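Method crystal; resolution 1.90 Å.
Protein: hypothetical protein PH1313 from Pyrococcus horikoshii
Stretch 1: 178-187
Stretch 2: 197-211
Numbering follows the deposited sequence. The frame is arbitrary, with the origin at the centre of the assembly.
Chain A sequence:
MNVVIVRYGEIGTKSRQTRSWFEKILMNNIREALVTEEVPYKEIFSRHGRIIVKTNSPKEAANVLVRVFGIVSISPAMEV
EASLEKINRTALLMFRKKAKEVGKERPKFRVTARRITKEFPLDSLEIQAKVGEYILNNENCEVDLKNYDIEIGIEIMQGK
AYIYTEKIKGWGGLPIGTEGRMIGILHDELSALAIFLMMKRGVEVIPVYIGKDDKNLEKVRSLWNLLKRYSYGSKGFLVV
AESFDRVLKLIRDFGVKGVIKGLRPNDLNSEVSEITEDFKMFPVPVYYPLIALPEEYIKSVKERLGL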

# COMPACT_ATOMS: atom_id res chain seq x y z
N THR A 178 9.10 0.66 7.20
CA THR A 178 9.96 0.68 6.02
C THR A 178 9.52 -0.33 4.96
O THR A 178 9.92 -0.23 3.80
CB THR A 178 11.43 0.39 6.37
OG1 THR A 178 11.53 -0.88 7.03
CG2 THR A 178 11.98 1.48 7.27
N GLU A 179 8.71 -1.31 5.35
CA GLU A 179 8.26 -2.32 4.40
C GLU A 179 6.75 -2.37 4.18
O GLU A 179 6.20 -3.43 3.89
CB GLU A 179 8.77 -3.70 4.81
CG GLU A 179 10.30 -3.85 4.78
CD GLU A 179 10.90 -3.66 3.39
OE1 GLU A 179 10.32 -4.17 2.40
OE2 GLU A 179 11.96 -3.01 3.28
N GLY A 180 6.08 -1.24 4.34
CA GLY A 180 4.64 -1.21 4.11
C GLY A 180 3.73 -1.48 5.29
O GLY A 180 4.17 -1.65 6.43
N ARG A 181 2.43 -1.55 4.99
CA ARG A 181 1.41 -1.78 6.01
C ARG A 181 0.50 -2.96 5.67
O ARG A 181 0.06 -3.12 4.54
CB ARG A 181 0.57 -0.51 6.18
CG ARG A 181 -0.76 -0.71 6.88
CD ARG A 181 -1.58 0.56 6.83
NE ARG A 181 -1.00 1.60 7.67
CZ ARG A 181 -1.31 2.88 7.61
NH1 ARG A 181 -2.20 3.31 6.73
NH2 ARG A 181 -0.74 3.74 8.45
N MET A 182 0.23 -3.78 6.68
CA MET A 182 -0.63 -4.95 6.52
C MET A 182 -1.54 -5.07 7.73
O MET A 182 -1.30 -4.44 8.75
CB MET A 182 0.20 -6.23 6.44
CG MET A 182 1.25 -6.26 5.35
SD MET A 182 2.01 -7.89 5.31
CE MET A 182 3.08 -7.73 3.88
N ILE A 183 -2.61 -5.86 7.60
CA ILE A 183 -3.48 -6.08 8.74
C ILE A 183 -3.07 -7.46 9.24
O ILE A 183 -2.62 -8.30 8.45
CB ILE A 183 -4.99 -6.12 8.38
CG1 ILE A 183 -5.26 -7.24 7.37
CG2 ILE A 183 -5.44 -4.76 7.86
CD1 ILE A 183 -6.74 -7.48 7.10
N GLY A 184 -3.19 -7.68 10.54
CA GLY A 184 -2.83 -8.97 11.09
C GLY A 184 -4.05 -9.53 11.79
O GLY A 184 -4.59 -8.88 12.68
N ILE A 185 -4.50 -10.70 11.36
CA ILE A 185 -5.67 -11.30 11.99
C ILE A 185 -5.20 -11.94 13.29
O ILE A 185 -4.51 -12.96 13.28
CB ILE A 185 -6.31 -12.37 11.08
CG1 ILE A 185 -6.63 -11.78 9.70
CG2 ILE A 185 -7.59 -12.89 11.72
CD1 ILE A 185 -7.54 -10.56 9.74
N LEU A 186 -5.58 -11.31 14.40
CA LEU A 186 -5.18 -11.76 15.73
C LEU A 186 -6.29 -12.50 16.48
O LEU A 186 -7.37 -11.95 16.68
CB LEU A 186 -4.72 -10.54 16.54
CG LEU A 186 -4.19 -10.70 17.96
CD1 LEU A 186 -2.92 -11.54 17.97
CD2 LEU A 186 -3.92 -9.32 18.55
N HIS A 187 -6.01 -13.73 16.90
CA HIS A 187 -7.01 -14.51 17.63
C HIS A 187 -6.41 -15.46 18.66
O HIS A 187 -7.14 -16.00 19.49
CB HIS A 187 -7.86 -15.31 16.63
CG HIS A 187 -7.09 -16.33 15.86
ND1 HIS A 187 -6.90 -17.62 16.33
CD2 HIS A 187 -6.44 -16.26 14.68
CE1 HIS A 187 -6.17 -18.29 15.46
NE2 HIS A 187 -5.87 -17.49 14.45
N LEU A 197 6.63 -11.51 14.11
CA LEU A 197 7.63 -11.81 13.08
C LEU A 197 7.57 -10.86 11.88
O LEU A 197 8.60 -10.51 11.31
CB LEU A 197 7.46 -13.26 12.60
CG LEU A 197 7.74 -14.34 13.65
CD1 LEU A 197 7.31 -15.70 13.13
CD2 LEU A 197 9.22 -14.34 14.00
N MET A 198 6.37 -10.44 11.51
CA MET A 198 6.22 -9.52 10.38
C MET A 198 6.62 -8.09 10.74
O MET A 198 7.18 -7.38 9.91
CB MET A 198 4.78 -9.56 9.86
CG MET A 198 4.38 -10.89 9.24
SD MET A 198 5.47 -11.36 7.88
CE MET A 198 4.98 -10.18 6.63
N MET A 199 6.33 -7.67 11.97
CA MET A 199 6.73 -6.34 12.39
C MET A 199 8.27 -6.27 12.34
O MET A 199 8.85 -5.26 11.94
CB MET A 199 6.23 -6.03 13.80
CG MET A 199 4.73 -5.81 13.88
SD MET A 199 4.21 -5.19 15.50
CE MET A 199 3.98 -6.72 16.37
N LYS A 200 8.90 -7.37 12.75
CA LYS A 200 10.36 -7.47 12.76
C LYS A 200 10.92 -7.30 11.35
O LYS A 200 12.07 -6.88 11.17
CB LYS A 200 10.79 -8.82 13.35
CG LYS A 200 12.30 -9.05 13.42
CD LYS A 200 12.60 -10.41 14.07
CE LYS A 200 14.09 -10.73 14.08
NZ LYS A 200 14.64 -10.88 12.71
N ARG A 201 10.12 -7.63 10.35
CA ARG A 201 10.54 -7.50 8.95
C ARG A 201 10.19 -6.10 8.43
O ARG A 201 10.12 -5.87 7.22
CB ARG A 201 9.88 -8.59 8.10
CG ARG A 201 10.30 -10.01 8.48
CD ARG A 201 9.48 -11.06 7.75
NE ARG A 201 9.68 -11.04 6.30
CZ ARG A 201 10.72 -11.59 5.68
NH1 ARG A 201 11.67 -12.21 6.37
NH2 ARG A 201 10.82 -11.52 4.36
N GLY A 202 9.96 -5.18 9.36
CA GLY A 202 9.65 -3.80 8.99
C GLY A 202 8.22 -3.49 8.57
O GLY A 202 7.96 -2.41 8.04
N VAL A 203 7.30 -4.41 8.81
CA VAL A 203 5.91 -4.19 8.43
C VAL A 203 5.08 -3.54 9.53
O VAL A 203 5.07 -4.00 10.68
CB VAL A 203 5.22 -5.51 8.03
CG1 VAL A 203 3.76 -5.25 7.66
CG2 VAL A 203 5.97 -6.14 6.85
N GLU A 204 4.39 -2.46 9.19
CA GLU A 204 3.52 -1.79 10.14
C GLU A 204 2.25 -2.64 10.13
O GLU A 204 1.62 -2.81 9.09
CB GLU A 204 3.19 -0.37 9.69
CG GLU A 204 1.99 0.22 10.41
CD GLU A 204 1.74 1.67 10.05
OE1 GLU A 204 1.78 2.01 8.85
OE2 GLU A 204 1.50 2.46 10.98
N VAL A 205 1.88 -3.18 11.29
CA VAL A 205 0.71 -4.03 11.36
C VAL A 205 -0.47 -3.47 12.13
O VAL A 205 -0.32 -2.97 13.25
CB VAL A 205 1.07 -5.41 11.96
CG1 VAL A 205 -0.17 -6.29 12.03
CG2 VAL A 205 2.15 -6.08 11.12
N ILE A 206 -1.65 -3.54 11.52
CA ILE A 206 -2.88 -3.10 12.16
C ILE A 206 -3.52 -4.40 12.65
O ILE A 206 -3.97 -5.22 11.84
CB ILE A 206 -3.84 -2.41 11.17
CG1 ILE A 206 -3.22 -1.11 10.66
CG2 ILE A 206 -5.17 -2.12 11.86
CD1 ILE A 206 -4.09 -0.38 9.64
N PRO A 207 -3.55 -4.62 13.97
CA PRO A 207 -4.16 -5.86 14.48
C PRO A 207 -5.67 -5.83 14.33
O PRO A 207 -6.32 -4.83 14.64
CB PRO A 207 -3.71 -5.88 15.93
CG PRO A 207 -3.70 -4.42 16.29
CD PRO A 207 -3.04 -3.79 15.07
N VAL A 208 -6.24 -6.93 13.85
CA VAL A 208 -7.68 -7.02 13.66
C VAL A 208 -8.25 -8.25 14.33
O VAL A 208 -7.74 -9.36 14.16
CB VAL A 208 -8.06 -7.07 12.16
CG1 VAL A 208 -9.57 -7.25 12.00
CG2 VAL A 208 -7.61 -5.80 11.46
N TYR A 209 -9.31 -8.05 15.11
CA TYR A 209 -9.99 -9.14 15.78
C TYR A 209 -11.33 -9.32 15.07
O TYR A 209 -12.15 -8.41 15.05
CB TYR A 209 -10.25 -8.81 17.25
CG TYR A 209 -11.13 -9.83 17.93
CD1 TYR A 209 -10.65 -11.10 18.25
CD2 TYR A 209 -12.46 -9.53 18.25
CE1 TYR A 209 -11.46 -12.04 18.87
CE2 TYR A 209 -13.28 -10.47 18.88
CZ TYR A 209 -12.77 -11.72 19.18
OH TYR A 209 -13.57 -12.65 19.81
N ILE A 210 -11.54 -10.49 14.48
CA ILE A 210 -12.79 -10.77 13.79
C ILE A 210 -13.68 -11.55 14.75
O ILE A 210 -13.53 -12.76 14.93
CB ILE A 210 -12.55 -11.60 12.51
CG1 ILE A 210 -11.60 -10.84 11.57
CG2 ILE A 210 -13.87 -11.85 11.79
CD1 ILE A 210 -11.21 -11.61 10.33
N GLY A 211 -14.60 -10.84 15.39
CA GLY A 211 -15.50 -11.48 16.33
C GLY A 211 -16.37 -10.49 17.06
O GLY A 211 -16.57 -9.36 16.59
O HOH W 1 -9.53 -12.47 14.75

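Strands 181-185 and 204-210 run parallel, their N-to-C directions 31° apart, and the backbone hydrogen bonds between them follow a strict alternation. From Gly180 to Leu186, the even-numbered residues of the first stretch make the backbone hydrogen bonds to the second. Gly180 O accepts from Glu204 N (2.9 Å, 164° at the hydrogen). Met182 uses both of its polar backbone atoms: its N donates to Glu204 O and its O accepts from Ile206 N, each at 2.9 Å. Gly184 repeats the pattern, N to Ile206 O at 2.9 Å and O from Val208 N at 2.8 Å, and Leu186 N closes the ladder on Val208 O at 2.9 Å. All six angles lie between 162° and 165°, so the bonds are close to linear.

Pro207 has no amide hydrogen to give, yet the ladder loses nothing, because its position is one whose N is not called on; its CA instead approaches Gly184 O at 3.5 Å as a CA-H...O contact.

Beyond Leu186 N the direct pairing gives way to water. Water 1 donates to Leu186 O (2.9 Å) and accepts from Ile210 N (2.8 Å), satisfying both where the strands no longer bond directly. At the other end, Glu179 N donates to Gly202 O (3.0 Å, 151°). Thr178 N also lies 3.4 Å from Gly202 O, but the angle is too poor for a bond.

The one salt bridge joins Arg181 NE to Glu204 OE1 at 3.0 Å. Arg181 NH2 reaches the same Glu204 OE1 at 3.1 Å; with angles of 134° and 129°, both hydrogen bonds are weak. The carboxylate oxygen sits at the guanidinium edge, near its plane, while Arg181 NH1 is satisfied elsewhere in the structure.

Apolar contacts fill in around this network: Met182 CG packs 3.6 Å from Val203 CG1, and Ile183 CB lies 4.1 Å from Val208 CG2.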